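Local coordinates for protein N-formylglutamate amidohydrolase (Ralstonia eutropha, PDB 2Q7S) that binds a zinc ion and is probably a hydrolase of the N-formylglutamate amidohydrolase family, at residues 24-29 against 280-285; 48-53 against 78-83; 60-65 against 167-172; 71-76 against 150-155; 209-214 against 247-252. All blocks are in the same frame, centred on the assembly; numbering follows the deposited sequence. Where two conformers were deposited one is given.

How the contacts relate
Contacts 1, 3, 4 and 5 all reach one mixed sheet, whose strands 71-75, 26-30, 166-174 and 244-252 run side by side in that order. Helices 267-289 and 205-217 pack on one face through contacts 1 and 5, and Trp62 of contact 3 lies on the same face; helix 134-163 meets the other face in contact 4. Contacts 1, 3 and 5 are buried, contact 4 only partly so, and all four touch mainly through apolar side chains. Contact 3 adds a water bridge and carries the zinc ligand His172. Contact 2 joins a short helix end and a loop away from the sheet but beside the zinc, and it alone has a direct hydrogen bond across its segments.

Contact 1: residues 24-29 against 280-285; sequences LPLVCD and LRIAEY
Leu24 and Ala283 bring their backbones nearest here, with Leu24 CA 7.2 Å from Ala283 CA, where the start of a central strand meets helix 267-289 in this alpha/beta sandwich. Pro25 sits at the centre of an inverse gamma turn, closed by a weak bond from Leu26 N to Leu24 O, and on both sides of it Leu24 and Leu26 send their CB atoms toward the helix. Leu24 has CG beside its own backbone N (chi1 -72°), and from there the CD1 branch touches Ala283 CB at 3.7 Å and rests on the helix carbonyl, 3.5 Å from Ala283 O. Leu26 is turned the other way, CG anti to the backbone N (chi1 173°), and meets the helix one residue earlier; its side chain and that of Ile282 cross at about a right angle. No hydrogen bond joins the segments, and the side chains meet by apolar packing. Beyond it, Ile282 also rests on Leu169 of strand 166-174 and on Val211 of helix 205-217, so this residue ties the strand face to a second helix. Val27, on the opposite side of the strand, packs on helix 134-163. The Leu26 contact is methyl against methyl, with CD1 lying 3.9 Å from Ile282 CG2.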
# COMPACT_ATOMS: atom_id res chain seq x y z
N LEU A 24 16.68 -1.95 11.83
CA LEU A 24 16.26 -3.38 11.72
C LEU A 24 15.74 -3.60 10.32
O LEU A 24 15.30 -2.63 9.69
CB LEU A 24 15.11 -3.64 12.72
CG LEU A 24 15.54 -3.68 14.20
CD1 LEU A 24 14.28 -3.67 15.11
CD2 LEU A 24 16.39 -4.92 14.47
N PRO A 25 15.74 -4.84 9.81
CA PRO A 25 15.22 -5.04 8.43
C PRO A 25 13.68 -5.15 8.36
O PRO A 25 13.12 -6.19 7.96
CB PRO A 25 15.81 -6.38 8.04
CG PRO A 25 15.94 -7.15 9.36
CD PRO A 25 16.21 -6.09 10.43
N LEU A 26 13.04 -4.08 8.76
CA LEU A 26 11.60 -3.88 8.65
C LEU A 26 11.45 -2.70 7.73
O LEU A 26 11.79 -1.55 8.07
CB LEU A 26 11.02 -3.58 10.02
CG LEU A 26 9.54 -3.20 9.99
CD1 LEU A 26 8.72 -4.41 9.66
CD2 LEU A 26 9.17 -2.55 11.33
N VAL A 27 10.94 -2.97 6.53
CA VAL A 27 10.78 -1.92 5.52
C VAL A 27 9.29 -1.85 5.22
O VAL A 27 8.68 -2.88 4.92
CB VAL A 27 11.56 -2.26 4.23
CG1 VAL A 27 11.31 -1.22 3.11
CG2 VAL A 27 13.02 -2.40 4.54
N CYS A 28 8.71 -0.65 5.31
CA CYS A 28 7.26 -0.47 5.21
C CYS A 28 6.94 0.55 4.14
O CYS A 28 7.57 1.60 4.10
CB CYS A 28 6.67 -0.08 6.56
SG CYS A 28 6.93 -1.29 7.82
N ASP A 29 6.02 0.24 3.21
CA ASP A 29 5.61 1.28 2.29
C ASP A 29 4.09 1.55 2.29
O ASP A 29 3.32 0.66 2.47
CB ASP A 29 6.17 1.09 0.91
CG ASP A 29 5.45 0.10 0.11
OD1 ASP A 29 5.34 -1.04 0.58
OD2 ASP A 29 5.05 0.46 -1.03
N LEU A 280 6.16 -1.90 17.70
CA LEU A 280 7.20 -2.18 18.65
C LEU A 280 7.31 -3.70 18.77
O LEU A 280 8.41 -4.28 18.74
CB LEU A 280 6.89 -1.52 20.01
CG LEU A 280 7.92 -1.63 21.13
CD1 LEU A 280 9.34 -1.21 20.63
CD2 LEU A 280 7.51 -0.79 22.36
N ARG A 281 6.17 -4.36 18.88
CA ARG A 281 6.19 -5.82 18.95
C ARG A 281 6.79 -6.50 17.69
O ARG A 281 7.50 -7.48 17.79
CB ARG A 281 4.78 -6.31 19.21
CG ARG A 281 4.71 -7.79 19.48
CD ARG A 281 5.39 -8.18 20.81
NE ARG A 281 5.44 -9.63 20.85
CZ ARG A 281 6.37 -10.37 20.25
NH1 ARG A 281 7.39 -9.82 19.58
NH2 ARG A 281 6.27 -11.70 20.34
N ILE A 282 6.47 -5.97 16.51
CA ILE A 282 7.02 -6.49 15.28
C ILE A 282 8.53 -6.26 15.23
O ILE A 282 9.22 -7.11 14.75
CB ILE A 282 6.37 -5.82 14.03
CG1 ILE A 282 4.86 -6.15 13.93
CG2 ILE A 282 7.09 -6.16 12.71
CD1 ILE A 282 4.17 -5.40 12.74
N ALA A 283 9.02 -5.11 15.72
CA ALA A 283 10.46 -4.79 15.72
C ALA A 283 11.20 -5.82 16.53
O ALA A 283 12.23 -6.32 16.12
CB ALA A 283 10.76 -3.36 16.25
N GLU A 284 10.64 -6.17 17.68
CA GLU A 284 11.18 -7.21 18.56
C GLU A 284 11.23 -8.61 17.88
O GLU A 284 12.22 -9.37 17.99
CB GLU A 284 10.33 -7.29 19.81
CG GLU A 284 10.47 -6.11 20.74
CD GLU A 284 9.62 -6.25 22.01
OE1 GLU A 284 8.42 -6.56 21.88
OE2 GLU A 284 10.15 -6.09 23.13
N TYR A 285 10.16 -8.94 17.19
CA TYR A 285 10.08 -10.18 16.44
C TYR A 285 11.15 -10.22 15.33
O TYR A 285 11.88 -11.18 15.21
CB TYR A 285 8.68 -10.35 15.88
CG TYR A 285 8.53 -11.59 15.05
CD1 TYR A 285 8.16 -12.80 15.62
CD2 TYR A 285 8.81 -11.56 13.70
CE1 TYR A 285 8.07 -13.93 14.84
CE2 TYR A 285 8.72 -12.66 12.94
CZ TYR A 285 8.35 -13.83 13.49
OH TYR A 285 8.29 -14.91 12.69

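Contact 2: residues 48-53 against 78-83; sequences ERLRGG and PRVYID
Beside the zinc site, Arg79 reaches across from the loop after strand 71-75 to the backbone of Gly53, which closes the short 3-10 segment following helix 47-50. Its NH1 gives a hydrogen bond of 2.8 Å to Gly53 O, with an N-H...O angle of 158°, arriving in the carbonyl plane on a lone pair while the oxygen lies near the guanidinium plane. The chain gets there by folding: CG sits between the backbone N and the carbonyl carbon (chi1 69°), and further bends at chi2 and chi3 lay CG and CD against the same oxygen, each 3.3 Å from Gly53 O. At another point of the guanidinium edge, Arg79 NE is in a salt bridge to Asp83 OD2 at 3.2 Å, approaching from above the carboxylate plane. The loop is part of the second shell of the metal: Asp83 OD1 is hydrogen-bonded to NE2 of the zinc ligand His32, and the Arg79 side chain comes within about 4 Å of the ion at the nearest atoms. With one carbonyl and one carboxylate gripping it, the guanidinium is fixed in its rotation. Away from the charges, Leu50 and Val80 cross at about a right angle. Val80 has two conformers, and its distances hold for one of them: Leu50 CD2 is 3.8 Å from Val80 CG1, and Val80 CG2 lies 4.2 Å from Gly53 CA, against a residue that has no side chain.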
# COMPACT_ATOMS: atom_id res chain seq x y z
N GLU A 48 -12.43 16.19 -5.67
CA GLU A 48 -13.26 15.64 -4.59
C GLU A 48 -13.80 14.24 -4.89
O GLU A 48 -14.07 13.48 -3.96
CB GLU A 48 -14.43 16.57 -4.28
CG GLU A 48 -15.23 17.03 -5.50
CD GLU A 48 -16.59 17.59 -5.16
OE1 GLU A 48 -16.81 17.94 -3.97
OE2 GLU A 48 -17.44 17.69 -6.09
N ARG A 49 -13.97 13.90 -6.16
CA ARG A 49 -14.40 12.56 -6.56
C ARG A 49 -13.26 11.55 -6.57
O ARG A 49 -13.47 10.36 -6.33
CB ARG A 49 -15.03 12.61 -7.94
CG ARG A 49 -16.32 13.40 -7.97
CD ARG A 49 -17.51 12.48 -8.13
NE ARG A 49 -17.52 11.35 -7.19
CZ ARG A 49 -18.00 10.13 -7.47
NH1 ARG A 49 -18.50 9.83 -8.69
NH2 ARG A 49 -17.97 9.18 -6.54
N LEU A 50 -12.05 12.05 -6.84
CA LEU A 50 -10.81 11.24 -6.95
C LEU A 50 -10.23 10.85 -5.58
O LEU A 50 -9.71 9.75 -5.40
CB LEU A 50 -9.77 12.04 -7.73
CG LEU A 50 -10.18 12.43 -9.16
CD1 LEU A 50 -9.18 13.42 -9.81
CD2 LEU A 50 -10.35 11.18 -10.01
N ARG A 51 -10.33 11.78 -4.62
CA ARG A 51 -9.92 11.55 -3.26
C ARG A 51 -10.46 10.20 -2.72
O ARG A 51 -9.84 9.61 -1.82
CB ARG A 51 -10.29 12.75 -2.37
CG ARG A 51 -9.42 13.99 -2.70
CD ARG A 51 -9.60 15.11 -1.71
NE ARG A 51 -9.38 14.69 -0.30
CZ ARG A 51 -8.18 14.52 0.26
NH1 ARG A 51 -7.08 14.71 -0.44
NH2 ARG A 51 -8.08 14.12 1.52
N GLY A 52 -11.57 9.72 -3.31
CA GLY A 52 -12.07 8.35 -3.10
C GLY A 52 -11.01 7.27 -2.92
O GLY A 52 -10.88 6.74 -1.82
N GLY A 53 -10.24 6.99 -3.98
CA GLY A 53 -9.18 5.94 -4.01
C GLY A 53 -7.91 6.17 -3.18
O GLY A 53 -6.95 5.38 -3.25
N PRO A 78 -0.90 10.98 -5.99
CA PRO A 78 -2.06 10.16 -5.75
C PRO A 78 -2.03 8.87 -6.55
O PRO A 78 -1.59 8.85 -7.73
CB PRO A 78 -3.24 11.06 -6.16
CG PRO A 78 -2.61 12.36 -6.71
CD PRO A 78 -1.19 12.04 -6.99
N ARG A 79 -2.49 7.79 -5.93
CA ARG A 79 -2.54 6.50 -6.61
C ARG A 79 -3.47 6.48 -7.82
O ARG A 79 -3.27 5.61 -8.69
CB ARG A 79 -2.90 5.38 -5.64
CG ARG A 79 -4.27 5.38 -5.12
CD ARG A 79 -5.21 4.56 -5.95
NE ARG A 79 -5.06 3.12 -5.86
CZ ARG A 79 -5.73 2.29 -5.06
NH1 ARG A 79 -6.60 2.74 -4.18
NH2 ARG A 79 -5.51 0.99 -5.15
N VAL A 80 -4.49 7.37 -7.82
CA VAL A 80 -5.40 7.54 -8.96
C VAL A 80 -4.72 8.23 -10.14
O VAL A 80 -5.26 8.24 -11.26
CB VAL A 80 -6.67 8.33 -8.57
CG1 VAL A 80 -7.53 8.57 -9.79
CG2 VAL A 80 -7.45 7.58 -7.48
N TYR A 81 -3.55 8.82 -9.90
CA TYR A 81 -2.70 9.39 -10.95
C TYR A 81 -1.76 8.34 -11.54
O TYR A 81 -1.71 8.12 -12.76
CB TYR A 81 -1.91 10.54 -10.39
CG TYR A 81 -1.02 11.29 -11.35
CD1 TYR A 81 -1.57 12.17 -12.31
CD2 TYR A 81 0.36 11.18 -11.29
CE1 TYR A 81 -0.75 12.90 -13.16
CE2 TYR A 81 1.18 11.88 -12.18
CZ TYR A 81 0.63 12.76 -13.08
OH TYR A 81 1.44 13.48 -13.93
N ILE A 82 -1.00 7.70 -10.66
CA ILE A 82 -0.36 6.46 -10.99
C ILE A 82 -0.21 5.64 -9.74
O ILE A 82 0.05 6.19 -8.67
CB ILE A 82 0.96 6.67 -11.74
CG1 ILE A 82 1.53 5.33 -12.22
CG2 ILE A 82 1.96 7.52 -10.93
CD1 ILE A 82 2.74 5.51 -13.27
N ASP A 83 -0.44 4.35 -9.85
CA ASP A 83 -0.56 3.47 -8.68
C ASP A 83 0.72 2.66 -8.54
O ASP A 83 0.89 1.71 -9.29
CB ASP A 83 -1.71 2.51 -8.86
CG ASP A 83 -1.98 1.69 -7.65
OD1 ASP A 83 -1.08 1.55 -6.79
OD2 ASP A 83 -3.12 1.19 -7.54

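Contact 3: residues 60-65 against 167-172; sequences ALWEAV and WHLNLH. With ZN (zinc ion), chain C.
Leu171 lies against one face of the Trp62 indole, packing a central strand of the sheet against the turn that follows helix 58-61. Both side chains have CG beside the backbone N (chi1 -64° for Trp62), and they cross obliquely, so that the two leucine methyls share the bicyclic ring. CD1 makes a CH-pi contact with the five-membered ring, 3.7 Å from its centroid and 17° off the normal. CD2 lies on the same face, shifted toward the rim, 3.6 Å from Trp62 CE2. Leu169, two residues earlier on the same strand face, offers CD1 obliquely to Trp62 CZ3. The indole nitrogen is served by a water: Trp62 NE1 donates to it at 3.0 Å, and the water donates to His172 O at 2.8 Å. The CB of His172 points away from Trp62, to the other side of the strand, where its ND1 binds the zinc ion at 2.0 Å together with His32 and Asp55. Its second nitrogen, NE2, donates to Asn170 OD1 at 2.6 Å, in the imidazole plane but above the carbonyl plane. These two bonds hold the ring in rotation, and the one to Asn170 is consistent with steering ND1 to the zinc.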
# COMPACT_ATOMS: atom_id res chain seq x y z
N ALA A 60 0.70 8.29 8.30
CA ALA A 60 0.72 8.89 9.67
C ALA A 60 0.27 7.85 10.71
O ALA A 60 0.76 7.87 11.84
CB ALA A 60 -0.17 10.15 9.74
N LEU A 61 -0.62 6.92 10.31
CA LEU A 61 -1.08 5.83 11.20
C LEU A 61 0.10 4.97 11.61
O LEU A 61 0.21 4.57 12.77
CB LEU A 61 -2.12 4.94 10.57
CG LEU A 61 -3.59 5.42 10.47
CD1 LEU A 61 -4.38 4.38 9.68
CD2 LEU A 61 -4.18 5.65 11.86
N TRP A 62 1.01 4.75 10.66
CA TRP A 62 2.20 3.95 10.94
C TRP A 62 3.46 4.74 11.22
O TRP A 62 4.57 4.23 11.00
CB TRP A 62 2.42 2.98 9.80
CG TRP A 62 1.33 1.94 9.60
CD1 TRP A 62 0.21 2.07 8.82
CD2 TRP A 62 1.29 0.59 10.11
NE1 TRP A 62 -0.52 0.90 8.82
CE2 TRP A 62 0.13 -0.03 9.58
CE3 TRP A 62 2.13 -0.16 10.94
CZ2 TRP A 62 -0.22 -1.35 9.88
CZ3 TRP A 62 1.76 -1.50 11.26
CH2 TRP A 62 0.61 -2.06 10.71
N GLU A 63 3.32 5.97 11.71
CA GLU A 63 4.50 6.80 12.06
C GLU A 63 5.58 6.13 12.93
O GLU A 63 6.72 6.45 12.77
CB GLU A 63 4.07 8.11 12.73
CG GLU A 63 3.36 7.91 14.03
CD GLU A 63 3.49 9.06 14.98
OE1 GLU A 63 3.69 10.21 14.52
OE2 GLU A 63 3.37 8.80 16.20
N ALA A 64 5.22 5.20 13.81
CA ALA A 64 6.14 4.45 14.73
C ALA A 64 7.24 3.66 14.08
O ALA A 64 8.22 3.33 14.71
CB ALA A 64 5.36 3.49 15.56
N VAL A 65 7.04 3.28 12.82
CA VAL A 65 7.95 2.42 12.12
C VAL A 65 9.45 2.82 12.22
O VAL A 65 10.25 1.96 12.59
CB VAL A 65 7.47 2.23 10.63
CG1 VAL A 65 8.58 1.60 9.75
CG2 VAL A 65 6.26 1.34 10.60
N TRP A 167 11.72 -8.11 6.26
CA TRP A 167 10.27 -8.17 6.47
C TRP A 167 9.69 -6.88 5.94
O TRP A 167 10.02 -5.79 6.45
CB TRP A 167 9.94 -8.36 7.95
CG TRP A 167 10.25 -9.75 8.49
CD1 TRP A 167 9.38 -10.79 8.60
CD2 TRP A 167 11.52 -10.24 8.95
NE1 TRP A 167 10.02 -11.88 9.13
CE2 TRP A 167 11.33 -11.57 9.34
CE3 TRP A 167 12.80 -9.67 9.05
CZ2 TRP A 167 12.37 -12.36 9.82
CZ3 TRP A 167 13.83 -10.44 9.54
CH2 TRP A 167 13.61 -11.77 9.92
N HIS A 168 8.92 -7.00 4.85
CA HIS A 168 8.30 -5.90 4.17
C HIS A 168 6.79 -5.84 4.53
O HIS A 168 6.13 -6.85 4.42
CB HIS A 168 8.47 -6.10 2.69
CG HIS A 168 7.63 -5.19 1.87
ND1 HIS A 168 6.82 -5.63 0.86
CD2 HIS A 168 7.47 -3.85 1.92
CE1 HIS A 168 6.21 -4.60 0.29
NE2 HIS A 168 6.61 -3.50 0.92
N LEU A 169 6.29 -4.68 4.96
CA LEU A 169 4.84 -4.42 5.16
C LEU A 169 4.37 -3.42 4.10
O LEU A 169 4.92 -2.35 3.95
CB LEU A 169 4.52 -3.93 6.56
CG LEU A 169 5.03 -4.72 7.79
CD1 LEU A 169 4.56 -4.10 9.13
CD2 LEU A 169 4.63 -6.20 7.69
N ASN A 170 3.38 -3.82 3.33
CA ASN A 170 2.71 -3.01 2.33
C ASN A 170 1.37 -2.51 2.95
O ASN A 170 0.50 -3.31 3.29
CB ASN A 170 2.50 -3.92 1.08
CG ASN A 170 2.00 -3.18 -0.12
OD1 ASN A 170 0.87 -3.41 -0.57
ND2 ASN A 170 2.81 -2.31 -0.67
N LEU A 171 1.22 -1.20 3.13
CA LEU A 171 0.26 -0.65 4.04
C LEU A 171 -0.87 0.04 3.31
O LEU A 171 -0.61 0.88 2.45
CB LEU A 171 0.98 0.37 4.98
CG LEU A 171 2.19 -0.16 5.76
CD1 LEU A 171 2.91 0.94 6.58
CD2 LEU A 171 1.82 -1.32 6.65
N HIS A 172 -2.12 -0.25 3.72
CA HIS A 172 -3.31 0.25 3.04
C HIS A 172 -4.43 0.54 4.00
O HIS A 172 -4.40 0.19 5.18
CB HIS A 172 -3.84 -0.79 2.01
CG HIS A 172 -2.85 -1.09 0.96
ND1 HIS A 172 -2.87 -0.47 -0.27
CD2 HIS A 172 -1.75 -1.85 0.99
CE1 HIS A 172 -1.83 -0.87 -0.96
NE2 HIS A 172 -1.13 -1.71 -0.22
ZN ZN C . -4.28 0.79 -0.88
O HOH W 1 -2.23 -0.49 6.81

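Contact 4: residues 71-76 against 150-155; sequences TLLAAT and AALTEA
Thr71 opens the strand with a light touch, its methyl CG2 lying 4.3 Å from Ala155 CB on the long helix 134-163. Leu72 is on the other face of the sheet, where it packs on Cys28 and Val65. Leu73 then carries most of the contact. With CG anti to the backbone N (chi1 172°), it reaches the helix and splits its two methyls between successive residues: CD1 comes to 3.9 Å from Ala151 CB, and CD2 to 3.7 Å from Leu152 CB. CD2 also rests against the helix backbone, 3.6 Å from Leu152 N. This is helix-on-sheet packing between an outer helical layer and the sheet of the alpha/beta sandwich, the strand and helix segments running nearly antiparallel (169°) with axes 9.5 Å apart. Ala151 and Ala155, one turn apart, both send CB toward the strand, meeting Leu73 and Thr71 respectively. Leu152 also reaches Val27 and Asp29 of the adjoining strand 26-30, while Phe14 of edge strand 14-17 touches both Leu73 and Ala151.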
# COMPACT_ATOMS: atom_id res chain seq x y z
N THR A 71 12.02 1.29 8.29
CA THR A 71 12.01 2.32 7.27
C THR A 71 10.61 2.44 6.74
O THR A 71 9.97 1.44 6.43
CB THR A 71 13.00 2.03 6.12
OG1 THR A 71 14.33 2.05 6.63
CG2 THR A 71 12.91 3.10 5.04
N LEU A 72 10.12 3.66 6.67
CA LEU A 72 8.81 3.94 6.12
C LEU A 72 8.91 4.83 4.89
O LEU A 72 9.27 6.01 4.95
CB LEU A 72 7.89 4.50 7.20
CG LEU A 72 6.47 4.83 6.73
CD1 LEU A 72 5.67 3.66 6.19
CD2 LEU A 72 5.75 5.46 7.91
N LEU A 73 8.55 4.22 3.77
CA LEU A 73 8.37 4.91 2.51
C LEU A 73 6.88 5.25 2.18
O LEU A 73 5.99 4.43 2.28
CB LEU A 73 8.95 4.06 1.40
CG LEU A 73 8.72 4.51 -0.08
CD1 LEU A 73 9.50 5.81 -0.47
CD2 LEU A 73 9.11 3.40 -1.02
N ALA A 74 6.63 6.49 1.76
CA ALA A 74 5.29 6.86 1.38
C ALA A 74 5.22 7.75 0.13
O ALA A 74 5.99 8.71 0.00
CB ALA A 74 4.60 7.52 2.57
N ALA A 75 4.28 7.43 -0.77
CA ALA A 75 4.01 8.24 -1.98
C ALA A 75 3.37 9.60 -1.69
O ALA A 75 2.49 9.72 -0.83
CB ALA A 75 3.13 7.48 -2.96
N THR A 76 3.80 10.64 -2.39
CA THR A 76 3.19 11.97 -2.21
C THR A 76 2.19 12.26 -3.35
O THR A 76 1.30 13.09 -3.22
CB THR A 76 4.24 13.12 -2.13
OG1 THR A 76 5.07 13.05 -3.27
CG2 THR A 76 5.14 13.05 -0.88
N ALA A 150 12.33 2.57 -7.04
CA ALA A 150 13.79 2.56 -6.72
C ALA A 150 14.06 2.71 -5.19
O ALA A 150 14.95 2.02 -4.64
CB ALA A 150 14.56 3.61 -7.50
N ALA A 151 13.28 3.56 -4.52
CA ALA A 151 13.48 3.83 -3.07
C ALA A 151 13.11 2.57 -2.31
O ALA A 151 13.83 2.19 -1.40
CB ALA A 151 12.62 4.99 -2.58
N LEU A 152 11.99 1.94 -2.70
CA LEU A 152 11.53 0.65 -2.07
C LEU A 152 12.56 -0.45 -2.27
O LEU A 152 12.93 -1.14 -1.32
CB LEU A 152 10.17 0.19 -2.59
CG LEU A 152 9.54 -1.07 -1.96
CD1 LEU A 152 9.36 -0.92 -0.41
CD2 LEU A 152 8.25 -1.40 -2.63
N THR A 153 13.00 -0.64 -3.50
CA THR A 153 14.11 -1.60 -3.81
C THR A 153 15.35 -1.37 -2.96
O THR A 153 15.94 -2.30 -2.39
CB THR A 153 14.43 -1.55 -5.32
OG1 THR A 153 13.24 -1.95 -6.02
CG2 THR A 153 15.62 -2.50 -5.73
N GLU A 154 15.78 -0.11 -2.90
CA GLU A 154 16.99 0.24 -2.17
C GLU A 154 16.81 -0.12 -0.74
O GLU A 154 17.73 -0.61 -0.13
CB GLU A 154 17.31 1.74 -2.34
CG GLU A 154 18.39 2.25 -1.45
CD GLU A 154 19.75 1.57 -1.66
OE1 GLU A 154 20.08 1.20 -2.81
OE2 GLU A 154 20.47 1.37 -0.66
N ALA A 155 15.63 0.13 -0.16
CA ALA A 155 15.38 -0.19 1.26
C ALA A 155 15.29 -1.68 1.50
O ALA A 155 15.86 -2.23 2.44
CB ALA A 155 14.07 0.54 1.80

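Contact 5: residues 209-214 against 247-252; sequences DLVERE and LQIEIR
No flat group takes part in the touch of Val211 on Leu247 and Ile249; those described here lie off it, one on the far side of the helix and two on the opposite face of the strand. On the helix, the Arg213 guanidinium has the carbonyl oxygen Asp209 O over one face, 3.9 Å above its plane and shifted toward the rim. On the strand, the Gln248 amide and the Glu250 carboxylate join at their edges: Gln248 NE2 donates to Glu250 OE2 at 2.9 Å with an N-H...O angle of 148°, the acceptor lying in the amide plane and using its anti lone pair. That pair sits on the side of the sheet where both residues touch the zinc ligand His172. Leu247 and Ile249 send their CB atoms the other way, and there helix 205-217 packs on strand 244-252 as part of one outer helical layer of the alpha/beta sandwich. Val211, with CG1 anti to its backbone N (chi1 170°), brings one methyl near each strand residue in a light touch: CG2 is 4.4 Å from Leu247 CD2, and CG1 is 4.4 Å from Ile249 CD1. The backbones stay well apart, Val211 CA being 9.6 Å from Ile249 CA, and no hydrogen bond spans them. Leu195 of the neighbouring strand 193-196 touches both Val211 and Ile249, while Asp209 and Glu212 both form salt bridges with Arg224.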
# COMPACT_ATOMS: atom_id res chain seq x y z
N ASP A 209 1.00 -14.62 12.29
CA ASP A 209 0.37 -15.08 13.53
C ASP A 209 0.47 -13.98 14.59
O ASP A 209 -0.50 -13.69 15.28
CB ASP A 209 1.08 -16.33 14.11
CG ASP A 209 0.75 -17.64 13.36
OD1 ASP A 209 -0.12 -17.68 12.46
OD2 ASP A 209 1.40 -18.65 13.70
N LEU A 210 1.67 -13.40 14.71
CA LEU A 210 1.94 -12.28 15.63
C LEU A 210 0.98 -11.12 15.37
O LEU A 210 0.28 -10.70 16.27
CB LEU A 210 3.40 -11.79 15.52
CG LEU A 210 3.95 -10.74 16.51
CD1 LEU A 210 3.43 -10.92 17.95
CD2 LEU A 210 5.45 -10.84 16.53
N VAL A 211 0.93 -10.64 14.14
CA VAL A 211 0.12 -9.46 13.83
C VAL A 211 -1.37 -9.73 14.10
O VAL A 211 -2.07 -8.93 14.74
CB VAL A 211 0.34 -8.96 12.37
CG1 VAL A 211 -0.69 -7.90 12.00
CG2 VAL A 211 1.80 -8.45 12.17
N GLU A 212 -1.85 -10.88 13.63
CA GLU A 212 -3.24 -11.27 13.85
C GLU A 212 -3.61 -11.30 15.35
O GLU A 212 -4.62 -10.79 15.76
CB GLU A 212 -3.46 -12.65 13.22
CG GLU A 212 -4.84 -13.24 13.42
CD GLU A 212 -4.94 -14.60 12.75
OE1 GLU A 212 -4.42 -15.55 13.35
OE2 GLU A 212 -5.48 -14.70 11.61
N ARG A 213 -2.79 -11.98 16.14
CA ARG A 213 -3.01 -12.17 17.57
C ARG A 213 -2.97 -10.84 18.32
O ARG A 213 -3.84 -10.54 19.12
CB ARG A 213 -1.95 -13.13 18.13
CG ARG A 213 -1.94 -13.29 19.66
CD ARG A 213 -1.01 -14.42 20.11
NE ARG A 213 0.40 -14.21 19.72
CZ ARG A 213 1.10 -14.95 18.83
NH1 ARG A 213 0.56 -16.00 18.20
NH2 ARG A 213 2.38 -14.64 18.58
N GLU A 214 -1.95 -10.04 18.05
CA GLU A 214 -1.84 -8.71 18.72
C GLU A 214 -3.06 -7.83 18.41
O GLU A 214 -3.62 -7.24 19.31
CB GLU A 214 -0.53 -8.02 18.32
CG GLU A 214 0.72 -8.74 18.89
CD GLU A 214 0.85 -8.56 20.40
OE1 GLU A 214 0.53 -7.45 20.87
OE2 GLU A 214 1.25 -9.53 21.11
N LEU A 247 4.09 -8.85 3.53
CA LEU A 247 2.71 -8.91 4.04
C LEU A 247 1.94 -7.63 3.67
O LEU A 247 2.36 -6.53 4.02
CB LEU A 247 2.78 -9.06 5.57
CG LEU A 247 1.43 -9.19 6.30
CD1 LEU A 247 0.71 -10.49 5.82
CD2 LEU A 247 1.70 -9.20 7.81
N GLN A 248 0.80 -7.75 2.99
CA GLN A 248 -0.04 -6.57 2.73
C GLN A 248 -0.99 -6.41 3.91
O GLN A 248 -1.62 -7.37 4.33
CB GLN A 248 -0.80 -6.74 1.43
CG GLN A 248 -1.45 -5.49 0.92
CD GLN A 248 -1.89 -5.59 -0.52
OE1 GLN A 248 -1.16 -6.07 -1.39
NE2 GLN A 248 -3.11 -5.14 -0.79
N ILE A 249 -1.08 -5.22 4.49
CA ILE A 249 -2.02 -4.96 5.61
C ILE A 249 -3.02 -3.87 5.26
O ILE A 249 -2.62 -2.69 4.96
CB ILE A 249 -1.28 -4.51 6.92
CG1 ILE A 249 -0.19 -5.54 7.31
CG2 ILE A 249 -2.30 -4.28 8.04
CD1 ILE A 249 0.52 -5.26 8.66
N GLU A 250 -4.31 -4.22 5.38
CA GLU A 250 -5.41 -3.30 5.01
C GLU A 250 -6.26 -2.93 6.23
O GLU A 250 -6.70 -3.79 6.91
CB GLU A 250 -6.30 -3.96 3.97
CG GLU A 250 -5.61 -4.35 2.69
CD GLU A 250 -5.87 -3.43 1.55
OE1 GLU A 250 -6.63 -2.45 1.72
OE2 GLU A 250 -5.29 -3.66 0.48
N ILE A 251 -6.48 -1.64 6.46
CA ILE A 251 -7.26 -1.14 7.56
C ILE A 251 -8.61 -0.58 7.08
O ILE A 251 -8.67 0.34 6.24
CB ILE A 251 -6.45 0.01 8.28
CG1 ILE A 251 -5.11 -0.51 8.79
CG2 ILE A 251 -7.21 0.64 9.41
CD1 ILE A 251 -4.30 0.54 9.47
N ARG A 252 -9.70 -1.07 7.67
CA ARG A 252 -11.04 -0.52 7.41
C ARG A 252 -11.06 0.99 7.81
O ARG A 252 -10.92 1.38 8.95
CB ARG A 252 -12.08 -1.32 8.19
CG ARG A 252 -13.52 -1.22 7.73
CD ARG A 252 -14.38 -2.31 8.41
NE ARG A 252 -14.46 -2.19 9.87
CZ ARG A 252 -15.41 -1.51 10.50
NH1 ARG A 252 -16.33 -0.83 9.82
NH2 ARG A 252 -15.45 -1.48 11.82